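Local coordinates for outer membrane protein TP0453 (PDB 3K8G) that alters membrane permeability at acidic pH, inserts amphipathic helices into lipid bilayers and might take part in ligand transport, at residues K126-M130 and S131-S135; L134-V138 and N139-P143; P143-P147 and R148-E152; G170-I173 and T174-N178. All coordinates share one frame; numbering follows the deposited sequence.

Interaction 1: residues K126-M130 and S131-S135; sequences KRERM and SKMLS
Glu-128 and Lys-132 both set CG trans to their own backbone N, with chi1 at -178° and -177°, and both chains then run extended. They meet at about a right angle. The carboxylate reaches the first turn of helix 130-135 and lies against it. OE2 of Glu-128 rests on CG of Lys-132 at 3.6 Å. OE1 of Glu-128 packs against CB of Met-133 at 3.4 Å. The charged ends do not touch, since Glu-128 OE2 and Lys-132 NZ stay 4.3 Å apart. A water accepts from NZ of Lys-132 at 2.8 Å. Its approach to OE2 of Glu-128 is unusually short, and that half of the bridge is doubtful. The stronger partner of the carboxylate is Arg-136, which makes a salt bridge to OE1.

Arg-129 is the N-cap residue of this helix, a probable amphipathic helix. O of Arg-129 accepts from N of Met-133 at 3.2 Å. The Lys-132 N-H adds a weak bond to the same oxygen. The guanidinium stays at the surface, with NH2 of Arg-129 4.0 Å from CB of Lys-132.

The apolar side is carried by Met-130 and Leu-134. Met-130 bends at chi2 and chi3, and its CG comes within 3.9 Å of CD1 of Leu-134. One turn of backbone ties the same pair: Leu-134 N donates to Met-130 O at 2.8 Å, almost straight at 173°. Both side chains face the strands, touching Tyr-102 of strand 101-104 and Ser-111 of strand 108-114. Met-133 lies on Ile-121 of strand 117-123.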
loop_
_atom_site.group_PDB
_atom_site.type_symbol
_atom_site.label_atom_id
_atom_site.label_comp_id
_atom_site.label_asym_id
_atom_site.label_seq_id
_atom_site.Cartn_x
_atom_site.Cartn_y
_atom_site.Cartn_z
ATOM N N LYS A 126 14.497 3.128 -12.346
ATOM C CA LYS A 126 13.850 2.057 -13.110
ATOM C C LYS A 126 12.314 2.014 -12.898
ATOM O O LYS A 126 11.621 1.145 -13.421
ATOM C CB LYS A 126 14.437 0.719 -12.684
ATOM C CG LYS A 126 15.896 0.477 -13.083
ATOM C CD LYS A 126 15.913 -0.090 -14.484
ATOM C CE LYS A 126 17.194 -0.844 -14.789
ATOM N NZ LYS A 126 16.974 -1.635 -16.024
ATOM N N ARG A 127 11.785 2.976 -12.168
ATOM C CA ARG A 127 10.324 3.054 -11.974
ATOM C C ARG A 127 9.564 3.231 -13.305
ATOM O O ARG A 127 10.078 3.789 -14.287
ATOM C CB ARG A 127 9.968 4.179 -11.039
ATOM C CG ARG A 127 10.131 5.598 -11.601
ATOM C CD ARG A 127 9.939 6.555 -10.449
ATOM N NE ARG A 127 10.001 7.971 -10.863
ATOM C CZ ARG A 127 11.080 8.735 -10.810
ATOM N NH1 ARG A 127 12.229 8.246 -10.337
ATOM N NH2 ARG A 127 10.991 10.012 -11.205
ATOM N N GLU A 128 8.323 2.769 -13.304
ATOM C CA GLU A 128 7.526 2.720 -14.532
ATOM C C GLU A 128 7.315 4.133 -15.050
ATOM O O GLU A 128 7.166 5.096 -14.258
ATOM C CB GLU A 128 6.166 2.066 -14.225
ATOM C CG GLU A 128 5.270 1.913 -15.475
ATOM C CD GLU A 128 4.065 1.060 -15.212
ATOM O OE1 GLU A 128 3.217 1.542 -14.432
ATOM O OE2 GLU A 128 3.988 -0.064 -15.777
ATOM N N ARG A 129 7.266 4.264 -16.370
ATOM C CA ARG A 129 6.881 5.543 -16.995
ATOM C C ARG A 129 5.395 5.829 -16.748
ATOM O O ARG A 129 4.558 4.919 -16.833
ATOM C CB ARG A 129 7.166 5.486 -18.516
ATOM C CG ARG A 129 8.701 5.385 -18.901
ATOM C CD ARG A 129 8.956 5.227 -20.468
ATOM N NE ARG A 129 8.338 4.019 -20.980
ATOM C CZ ARG A 129 7.131 3.931 -21.552
ATOM N NH1 ARG A 129 6.411 5.005 -21.843
ATOM N NH2 ARG A 129 6.655 2.744 -21.857
ATOM N N MET A 130 5.082 7.086 -16.415
ATOM C CA MET A 130 3.709 7.497 -16.105
ATOM C C MET A 130 2.785 7.173 -17.282
ATOM O O MET A 130 1.687 6.661 -17.079
ATOM C CB MET A 130 3.656 9.002 -15.720
ATOM C CG MET A 130 2.253 9.577 -15.456
ATOM S SD MET A 130 1.505 8.713 -14.075
ATOM C CE MET A 130 2.574 9.282 -12.740
ATOM N N SER A 131 3.216 7.414 -18.532
ATOM C CA SER A 131 2.294 7.110 -19.643
ATOM C C SER A 131 1.945 5.631 -19.761
ATOM O O SER A 131 0.853 5.276 -20.245
ATOM C CB SER A 131 2.762 7.688 -21.008
ATOM O OG SER A 131 3.520 6.757 -21.703
ATOM N N LYS A 132 2.836 4.752 -19.287
ATOM C CA LYS A 132 2.532 3.324 -19.269
ATOM C C LYS A 132 1.490 2.987 -18.194
ATOM O O LYS A 132 0.557 2.196 -18.452
ATOM C CB LYS A 132 3.801 2.475 -19.122
ATOM C CG LYS A 132 3.543 0.994 -19.176
ATOM C CD LYS A 132 4.865 0.195 -19.302
ATOM C CE LYS A 132 4.536 -1.290 -19.494
ATOM N NZ LYS A 132 5.683 -2.119 -19.093
ATOM N N MET A 133 1.652 3.571 -17.004
ATOM C CA MET A 133 0.611 3.430 -15.962
ATOM C C MET A 133 -0.733 3.965 -16.425
ATOM O O MET A 133 -1.766 3.284 -16.270
ATOM C CB MET A 133 1.003 4.134 -14.696
ATOM C CG MET A 133 -0.045 3.971 -13.593
ATOM S SD MET A 133 0.644 4.527 -12.025
ATOM C CE MET A 133 -0.843 4.269 -10.955
ATOM N N LEU A 134 -0.719 5.163 -17.014
ATOM C CA LEU A 134 -1.959 5.770 -17.524
ATOM C C LEU A 134 -2.636 4.954 -18.618
ATOM O O LEU A 134 -3.860 4.965 -18.712
ATOM C CB LEU A 134 -1.747 7.228 -17.980
ATOM C CG LEU A 134 -1.380 8.184 -16.850
ATOM C CD1 LEU A 134 -1.132 9.587 -17.401
ATOM C CD2 LEU A 134 -2.452 8.216 -15.729
ATOM N N SER A 135 -1.860 4.224 -19.427
ATOM C CA SER A 135 -2.457 3.364 -20.467
ATOM C C SER A 135 -3.394 2.272 -19.866
ATOM O O SER A 135 -4.287 1.737 -20.559
ATOM C CB SER A 135 -1.393 2.685 -21.317
ATOM O OG SER A 135 -0.769 1.637 -20.591
HETATM O O HOH W 1 5.641 -1.729 -16.351
#

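Interaction 2: residues L134-V138 and N139-P143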
loop_
_atom_site.group_PDB
_atom_site.type_symbol
_atom_site.label_atom_id
_atom_site.label_comp_id
_atom_site.label_asym_id
_atom_site.label_seq_id
_atom_site.Cartn_x
_atom_site.Cartn_y
_atom_site.Cartn_z
ATOM N N LEU A 134 -0.719 5.163 -17.014
ATOM C CA LEU A 134 -1.959 5.770 -17.524
ATOM C C LEU A 134 -2.636 4.954 -18.618
ATOM O O LEU A 134 -3.860 4.965 -18.712
ATOM C CB LEU A 134 -1.747 7.228 -17.980
ATOM C CG LEU A 134 -1.380 8.184 -16.850
ATOM C CD1 LEU A 134 -1.132 9.587 -17.401
ATOM C CD2 LEU A 134 -2.452 8.216 -15.729
ATOM N N SER A 135 -1.860 4.224 -19.427
ATOM C CA SER A 135 -2.457 3.364 -20.467
ATOM C C SER A 135 -3.394 2.272 -19.866
ATOM O O SER A 135 -4.287 1.737 -20.559
ATOM C CB SER A 135 -1.393 2.685 -21.317
ATOM O OG SER A 135 -0.769 1.637 -20.591
ATOM N N ARG A 136 -3.175 1.958 -18.588
ATOM C CA ARG A 136 -3.990 0.972 -17.885
ATOM C C ARG A 136 -5.351 1.543 -17.437
ATOM O O ARG A 136 -6.207 0.810 -16.950
ATOM C CB ARG A 136 -3.203 0.307 -16.747
ATOM C CG ARG A 136 -2.003 -0.556 -17.304
ATOM C CD ARG A 136 -1.405 -1.542 -16.238
ATOM N NE ARG A 136 -0.821 -0.779 -15.145
ATOM C CZ ARG A 136 0.469 -0.409 -15.099
ATOM N NH1 ARG A 136 1.284 -0.776 -16.093
ATOM N NH2 ARG A 136 0.930 0.296 -14.048
ATOM N N LEU A 137 -5.535 2.845 -17.596
ATOM C CA LEU A 137 -6.883 3.446 -17.499
ATOM C C LEU A 137 -7.796 2.957 -18.602
ATOM O O LEU A 137 -9.032 2.911 -18.404
ATOM C CB LEU A 137 -6.816 4.994 -17.514
ATOM C CG LEU A 137 -6.106 5.667 -16.322
ATOM C CD1 LEU A 137 -5.898 7.150 -16.624
ATOM C CD2 LEU A 137 -6.869 5.492 -15.007
ATOM N N VAL A 138 -7.205 2.584 -19.742
ATOM C CA VAL A 138 -7.921 2.135 -20.946
ATOM C C VAL A 138 -7.878 0.624 -21.008
ATOM O O VAL A 138 -8.887 -0.020 -21.300
ATOM C CB VAL A 138 -7.240 2.693 -22.269
ATOM C CG1 VAL A 138 -7.909 2.120 -23.556
ATOM C CG2 VAL A 138 -7.243 4.203 -22.284
ATOM N N ASN A 139 -6.699 0.049 -20.740
ATOM C CA ASN A 139 -6.525 -1.401 -20.768
ATOM C C ASN A 139 -5.918 -1.927 -19.458
ATOM O O ASN A 139 -4.689 -2.076 -19.365
ATOM C CB ASN A 139 -5.638 -1.819 -21.976
ATOM C CG ASN A 139 -6.283 -1.488 -23.351
ATOM O OD1 ASN A 139 -5.722 -0.731 -24.119
ATOM N ND2 ASN A 139 -7.458 -2.052 -23.637
ATOM N N PRO A 140 -6.750 -2.203 -18.429
ATOM C CA PRO A 140 -6.148 -2.473 -17.117
ATOM C C PRO A 140 -5.500 -3.859 -17.027
ATOM O O PRO A 140 -5.876 -4.777 -17.774
ATOM C CB PRO A 140 -7.349 -2.405 -16.154
ATOM C CG PRO A 140 -8.554 -2.831 -17.042
ATOM C CD PRO A 140 -8.225 -2.068 -18.335
ATOM N N ASP A 141 -4.536 -4.004 -16.116
ATOM C CA ASP A 141 -4.024 -5.322 -15.767
ATOM C C ASP A 141 -5.088 -6.051 -14.926
ATOM O O ASP A 141 -6.091 -5.460 -14.536
ATOM C CB ASP A 141 -2.750 -5.176 -14.931
ATOM C CG ASP A 141 -1.491 -4.968 -15.782
ATOM O OD1 ASP A 141 -1.611 -5.007 -17.024
ATOM O OD2 ASP A 141 -0.395 -4.760 -15.182
ATOM N N ARG A 142 -4.846 -7.321 -14.644
ATOM C CA ARG A 142 -5.805 -8.168 -13.932
ATOM C C ARG A 142 -5.104 -8.931 -12.794
ATOM O O ARG A 142 -5.003 -10.169 -12.835
ATOM C CB ARG A 142 -6.498 -9.101 -14.963
ATOM C CG ARG A 142 -6.942 -8.276 -16.263
ATOM C CD ARG A 142 -7.374 -9.107 -17.487
ATOM N NE ARG A 142 -8.561 -9.862 -17.127
ATOM C CZ ARG A 142 -9.760 -9.317 -16.907
ATOM N NH1 ARG A 142 -9.946 -8.001 -17.099
ATOM N NH2 ARG A 142 -10.776 -10.101 -16.509
ATOM N N PRO A 143 -4.600 -8.202 -11.764
ATOM C CA PRO A 143 -3.983 -8.889 -10.622
ATOM C C PRO A 143 -5.022 -9.760 -9.869
ATOM O O PRO A 143 -6.229 -9.476 -9.927
ATOM C CB PRO A 143 -3.536 -7.738 -9.709
ATOM C CG PRO A 143 -4.368 -6.599 -10.087
ATOM C CD PRO A 143 -4.618 -6.732 -11.575
HETATM O O HOH W 2 -3.781 0.742 -23.267
#
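Arg-136 and Asp-141 approach each other at a slant, with the guanidinium and carboxylate planes 28° apart. Arg-136 bends at chi3 (-64°), which turns the guanidinium away from the line of its methylenes and leaves CD to meet the carboxylate. CD of Arg-136 lies 3.5 Å from CG of Asp-141. OD2 of Asp-141 sits well out of the guanidinium plane, 4.0 Å from NE of Arg-136, and no N-H points at it. Val-138 and Asn-139 run side by side and point the same way, with CG1 of Val-138 3.6 Å from OD1 of Asn-139.

The backbone turns here as the chain leaves helix 130-135. Ser-135 O accepts from Asn-139 N at 2.9 Å and also from Val-138 N. A water donates hydrogen bonds to Ser-135 O and to Asn-139 OD1, the latter at 2.6 Å. CA of Arg-136 makes a C-H...O contact of 3.5 Å to Asn-139 O.

This turn is tied to helix 11-15 through Arg-136 NE and Val-14 O, and to the loop after that helix through Asp-141 OD2 and Ser-17 N. Arg-136 NH2 pairs with Glu-128. At their distance the Arg-136 and Asp-141 charges probably attract each other, but without a direct bond.

Interaction 3: residues P143-P147 and R148-E152; sequences PQLPP and RFEKE
Leu-145 lays its CD1 methyl over one face of the Phe-149 ring, a CH-pi contact. CD1 of Leu-145 is 4.0 Å from the centroid of the Phe-149 ring and 19° off the ring normal. The methyl is offset toward the rim. CG of Leu-145 also touches CD2 of Phe-149 at 3.7 Å. Phe-149 keeps CG trans to the backbone N (chi1 -174°), which turns its ring back to the leucine. Pro-146 adds to this apolar patch, its CG 3.9 Å from CB of Phe-149.

The backbone bonds start the helix. Pro-146 is the N-cap residue, and its carbonyl oxygen accepts from Glu-150 N at 3.1 Å. This bond is nearly straight at 177°. Pro-147 opens the first turn, and its O accepts from Lys-151 N at 2.9 Å.

One carboxylate packs on a leucine, while the other pairs with an arginine. Glu-150 bends at chi2 and folds back over the start of the helix, where OE1 of Glu-150 packs on CB of Leu-145 at 3.5 Å. Arg-148 is extended as far as NE and makes a salt bridge within the helix. NE of Arg-148 meets OE1 of Glu-152 at 3.1 Å, at the edge of the guanidinium and in its plane. OE1 uses its anti lone pair. OE2 of Glu-152 is bonded to Ser-159.

This is the N-terminal start of a probable amphipathic helix on the strands of the U-shaped half-barrel. Phe-149 touches Tyr-22 and Tyr-24 of strand 21-26, Ala-163 and Tyr-165 of strand 162-166, and Tyr-192 of strand 189-196. Arg-148 makes a cation-pi contact with Tyr-192.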
loop_
_atom_site.group_PDB
_atom_site.type_symbol
_atom_site.label_atom_id
_atom_site.label_comp_id
_atom_site.label_asym_id
_atom_site.label_seq_id
_atom_site.Cartn_x
_atom_site.Cartn_y
_atom_site.Cartn_z
ATOM N N PRO A 143 -4.600 -8.202 -11.764
ATOM C CA PRO A 143 -3.983 -8.889 -10.622
ATOM C C PRO A 143 -5.022 -9.760 -9.869
ATOM O O PRO A 143 -6.229 -9.476 -9.927
ATOM C CB PRO A 143 -3.536 -7.738 -9.709
ATOM C CG PRO A 143 -4.368 -6.599 -10.087
ATOM C CD PRO A 143 -4.618 -6.732 -11.575
ATOM N N GLN A 144 -4.538 -10.807 -9.208
ATOM C CA GLN A 144 -5.355 -11.684 -8.375
ATOM C C GLN A 144 -5.144 -11.358 -6.907
ATOM O O GLN A 144 -4.009 -11.298 -6.435
ATOM C CB GLN A 144 -4.978 -13.140 -8.618
ATOM C CG GLN A 144 -5.136 -13.608 -10.065
ATOM C CD GLN A 144 -4.340 -14.891 -10.302
ATOM O OE1 GLN A 144 -3.123 -14.912 -10.118
ATOM N NE2 GLN A 144 -5.020 -15.960 -10.689
ATOM N N LEU A 145 -6.230 -11.074 -6.196
ATOM C CA LEU A 145 -6.134 -10.642 -4.817
ATOM C C LEU A 145 -7.069 -11.483 -3.959
ATOM O O LEU A 145 -8.077 -11.968 -4.457
ATOM C CB LEU A 145 -6.546 -9.162 -4.658
ATOM C CG LEU A 145 -5.560 -7.998 -4.938
ATOM C CD1 LEU A 145 -4.224 -8.169 -4.136
ATOM C CD2 LEU A 145 -5.287 -7.864 -6.396
ATOM N N PRO A 146 -6.755 -11.621 -2.649
ATOM C CA PRO A 146 -7.618 -12.496 -1.844
ATOM C C PRO A 146 -8.980 -11.845 -1.558
ATOM O O PRO A 146 -9.111 -10.645 -1.680
ATOM C CB PRO A 146 -6.841 -12.711 -0.544
ATOM C CG PRO A 146 -5.815 -11.667 -0.481
ATOM C CD PRO A 146 -5.546 -11.164 -1.916
ATOM N N PRO A 147 -9.993 -12.655 -1.199
ATOM C CA PRO A 147 -11.342 -12.110 -1.084
ATOM C C PRO A 147 -11.534 -10.946 -0.117
ATOM O O PRO A 147 -12.258 -10.018 -0.453
ATOM C CB PRO A 147 -12.184 -13.310 -0.657
ATOM C CG PRO A 147 -11.396 -14.497 -1.080
ATOM C CD PRO A 147 -9.954 -14.110 -0.951
ATOM N N ARG A 148 -10.930 -10.974 1.076
ATOM C CA ARG A 148 -11.149 -9.845 2.011
ATOM C C ARG A 148 -10.442 -8.576 1.527
ATOM O O ARG A 148 -10.915 -7.461 1.720
ATOM C CB ARG A 148 -10.693 -10.200 3.454
ATOM C CG ARG A 148 -10.888 -9.048 4.408
ATOM C CD ARG A 148 -10.617 -9.421 5.866
ATOM N NE ARG A 148 -10.896 -8.270 6.703
ATOM C CZ ARG A 148 -10.666 -8.255 8.013
ATOM N NH1 ARG A 148 -10.156 -9.328 8.605
ATOM N NH2 ARG A 148 -10.923 -7.167 8.706
ATOM N N PHE A 149 -9.292 -8.749 0.896
ATOM C CA PHE A 149 -8.612 -7.582 0.317
ATOM C C PHE A 149 -9.538 -6.920 -0.746
ATOM O O PHE A 149 -9.780 -5.686 -0.733
ATOM C CB PHE A 149 -7.270 -8.014 -0.285
ATOM C CG PHE A 149 -6.428 -6.847 -0.774
ATOM C CD1 PHE A 149 -5.337 -6.415 -0.017
ATOM C CD2 PHE A 149 -6.747 -6.198 -1.974
ATOM C CE1 PHE A 149 -4.533 -5.342 -0.468
ATOM C CE2 PHE A 149 -5.987 -5.107 -2.430
ATOM C CZ PHE A 149 -4.870 -4.675 -1.672
ATOM N N GLU A 150 -10.062 -7.737 -1.652
ATOM C CA GLU A 150 -11.056 -7.255 -2.660
ATOM C C GLU A 150 -12.241 -6.543 -1.994
ATOM O O GLU A 150 -12.645 -5.453 -2.430
ATOM C CB GLU A 150 -11.622 -8.415 -3.498
ATOM C CG GLU A 150 -10.604 -9.083 -4.423
ATOM C CD GLU A 150 -10.202 -8.252 -5.684
ATOM O OE1 GLU A 150 -9.477 -8.819 -6.522
ATOM O OE2 GLU A 150 -10.622 -7.087 -5.868
ATOM N N LYS A 151 -12.784 -7.169 -0.942
ATOM C CA LYS A 151 -13.872 -6.552 -0.168
ATOM C C LYS A 151 -13.496 -5.177 0.425
ATOM O O LYS A 151 -14.236 -4.183 0.242
ATOM C CB LYS A 151 -14.395 -7.496 0.936
ATOM C CG LYS A 151 -15.630 -6.941 1.688
ATOM C CD LYS A 151 -16.743 -6.547 0.684
ATOM C CE LYS A 151 -18.129 -6.337 1.336
ATOM N NZ LYS A 151 -19.136 -5.793 0.355
ATOM N N GLU A 152 -12.352 -5.112 1.109
ATOM C CA GLU A 152 -11.899 -3.834 1.689
ATOM C C GLU A 152 -11.788 -2.749 0.607
ATOM O O GLU A 152 -12.237 -1.606 0.807
ATOM C CB GLU A 152 -10.569 -3.973 2.448
ATOM C CG GLU A 152 -10.554 -4.994 3.641
ATOM C CD GLU A 152 -11.557 -4.676 4.762
ATOM O OE1 GLU A 152 -11.846 -5.599 5.523
ATOM O OE2 GLU A 152 -12.052 -3.534 4.885
#

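Interaction 4: residues G170-I173 and T174-N178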
loop_
_atom_site.group_PDB
_atom_site.type_symbol
_atom_site.label_atom_id
_atom_site.label_comp_id
_atom_site.label_asym_id
_atom_site.label_seq_id
_atom_site.Cartn_x
_atom_site.Cartn_y
_atom_site.Cartn_z
ATOM N N GLY A 170 6.827 -14.839 4.496
ATOM C CA GLY A 170 7.952 -15.223 5.366
ATOM C C GLY A 170 8.789 -14.019 5.760
ATOM O O GLY A 170 8.933 -13.699 6.957
ATOM N N HIS A 171 9.307 -13.326 4.748
ATOM C CA HIS A 171 10.145 -12.133 4.931
ATOM C C HIS A 171 9.454 -11.004 5.717
ATOM O O HIS A 171 10.066 -10.364 6.576
ATOM C CB HIS A 171 10.600 -11.643 3.551
ATOM C CG HIS A 171 11.716 -10.642 3.584
ATOM N ND1 HIS A 171 11.504 -9.287 3.442
ATOM C CD2 HIS A 171 13.055 -10.803 3.711
ATOM C CE1 HIS A 171 12.662 -8.653 3.504
ATOM N NE2 HIS A 171 13.620 -9.550 3.664
ATOM N N PHE A 172 8.170 -10.776 5.460
ATOM C CA PHE A 172 7.439 -9.665 6.097
ATOM C C PHE A 172 7.112 -9.920 7.580
ATOM O O PHE A 172 7.127 -8.984 8.401
ATOM C CB PHE A 172 6.150 -9.377 5.321
ATOM C CG PHE A 172 5.567 -8.009 5.570
ATOM C CD1 PHE A 172 5.997 -6.915 4.834
ATOM C CD2 PHE A 172 4.587 -7.819 6.526
ATOM C CE1 PHE A 172 5.458 -5.644 5.055
ATOM C CE2 PHE A 172 4.037 -6.557 6.746
ATOM C CZ PHE A 172 4.471 -5.477 6.006
ATOM N N ILE A 173 6.802 -11.179 7.910
ATOM C CA ILE A 173 6.421 -11.569 9.279
ATOM C C ILE A 173 7.504 -11.278 10.323
ATOM O O ILE A 173 7.201 -10.884 11.457
ATOM C CB ILE A 173 5.978 -13.056 9.370
ATOM C CG1 ILE A 173 5.249 -13.320 10.693
ATOM C CG2 ILE A 173 7.162 -14.009 9.282
ATOM C CD1 ILE A 173 3.865 -12.739 10.778
ATOM N N THR A 174 8.762 -11.451 9.938
ATOM C CA THR A 174 9.875 -11.152 10.826
ATOM C C THR A 174 9.921 -9.650 11.138
ATOM O O THR A 174 10.140 -9.252 12.299
ATOM C CB THR A 174 11.219 -11.641 10.240
ATOM O OG1 THR A 174 11.612 -10.814 9.134
ATOM C CG2 THR A 174 11.104 -13.076 9.767
ATOM N N LYS A 175 9.681 -8.820 10.117
ATOM C CA LYS A 175 9.623 -7.368 10.330
ATOM C C LYS A 175 8.463 -7.036 11.237
ATOM O O LYS A 175 8.602 -6.307 12.222
ATOM C CB LYS A 175 9.401 -6.603 9.020
ATOM C CG LYS A 175 10.526 -6.678 8.010
ATOM C CD LYS A 175 9.999 -6.234 6.636
ATOM C CE LYS A 175 11.119 -6.172 5.609
ATOM N NZ LYS A 175 11.317 -4.798 5.060
ATOM N N LEU A 176 7.300 -7.562 10.883
ATOM C CA LEU A 176 6.080 -7.207 11.573
ATOM C C LEU A 176 6.144 -7.617 13.033
ATOM O O LEU A 176 5.651 -6.900 13.902
ATOM C CB LEU A 176 4.864 -7.812 10.863
ATOM C CG LEU A 176 3.492 -7.428 11.409
ATOM C CD1 LEU A 176 3.151 -5.974 11.101
ATOM C CD2 LEU A 176 2.453 -8.370 10.828
ATOM N N LEU A 177 6.792 -8.740 13.316
ATOM C CA LEU A 177 6.862 -9.232 14.684
ATOM C C LEU A 177 8.131 -8.793 15.424
ATOM O O LEU A 177 8.366 -9.214 16.548
ATOM C CB LEU A 177 6.661 -10.754 14.722
ATOM C CG LEU A 177 5.491 -11.374 13.927
ATOM C CD1 LEU A 177 5.203 -12.782 14.396
ATOM C CD2 LEU A 177 4.201 -10.542 13.940
ATOM N N ASN A 178 8.923 -7.928 14.783
ATOM C CA ASN A 178 10.142 -7.326 15.349
ATOM C C ASN A 178 11.325 -8.290 15.540
ATOM O O ASN A 178 12.319 -7.945 16.191
ATOM C CB ASN A 178 9.835 -6.564 16.650
ATOM C CG ASN A 178 10.623 -5.268 16.779
ATOM O OD1 ASN A 178 11.561 -5.011 16.019
ATOM N ND2 ASN A 178 10.238 -4.440 17.749
#
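Lys-175 packs along the preceding turn of the helix and ends beside His-171. CB of Lys-175 lies 3.4 Å from O of Phe-172. CG of Lys-175 is 4.0 Å from O of His-171, and CD passes the same oxygen. CE of Lys-175 reaches CE1 of the His-171 ring at 3.6 Å, coming in obliquely. The chain is extended as far as CE; chi4 (-118°) then turns NZ aside. The tip, NZ, is hydrogen-bonded to OG of Ser-254, just after the end of helix 245-253.

The inward side is apolar. CG1 of Ile-173 meets CD1 of Leu-177 at 3.7 Å, one turn later. CD2 of Phe-172 and CB of Leu-176 are a looser pair at 4.3 Å. The backbone bonds follow the same spacing, with Leu-176 N to Phe-172 O and Leu-177 N to Ile-173 O both at 2.9 Å. OG1 of Thr-174 lies 3.0 Å from O of His-171.

Leu-177 is the first residue to leave the helical conformation. Phe-172 and Leu-176 touch Leu-191 of strand 189-196, and Ile-173 touches Leu-204 of strand 199-207. Such a row of apolar residues against strands, with Lys-175 and His-171 on another side, is consistent with an amphipathic helix packed on the strands of the half-barrel.

Along the chain, the four contacts follow one another, and none nests in or crosses another. Each is local and closes only a turn. Interaction 1 starts helix 130-135 after strand 117-123. Interaction 2 takes over at the end of that helix, sharing Leu-134 and Ser-135, and the salt bridge from Glu-128 to Arg-136 joins the two. Interaction 3 shares Pro-143 with interaction 2 and begins helix 147-153, so the three form one continuous run. Interaction 4 comes after strand 162-166, along helix 169-176 and out of its C-terminal end. Its centre is about 30 Å from that of interaction 1, across the chain's centre. They lie on three short helices that pack on the strands.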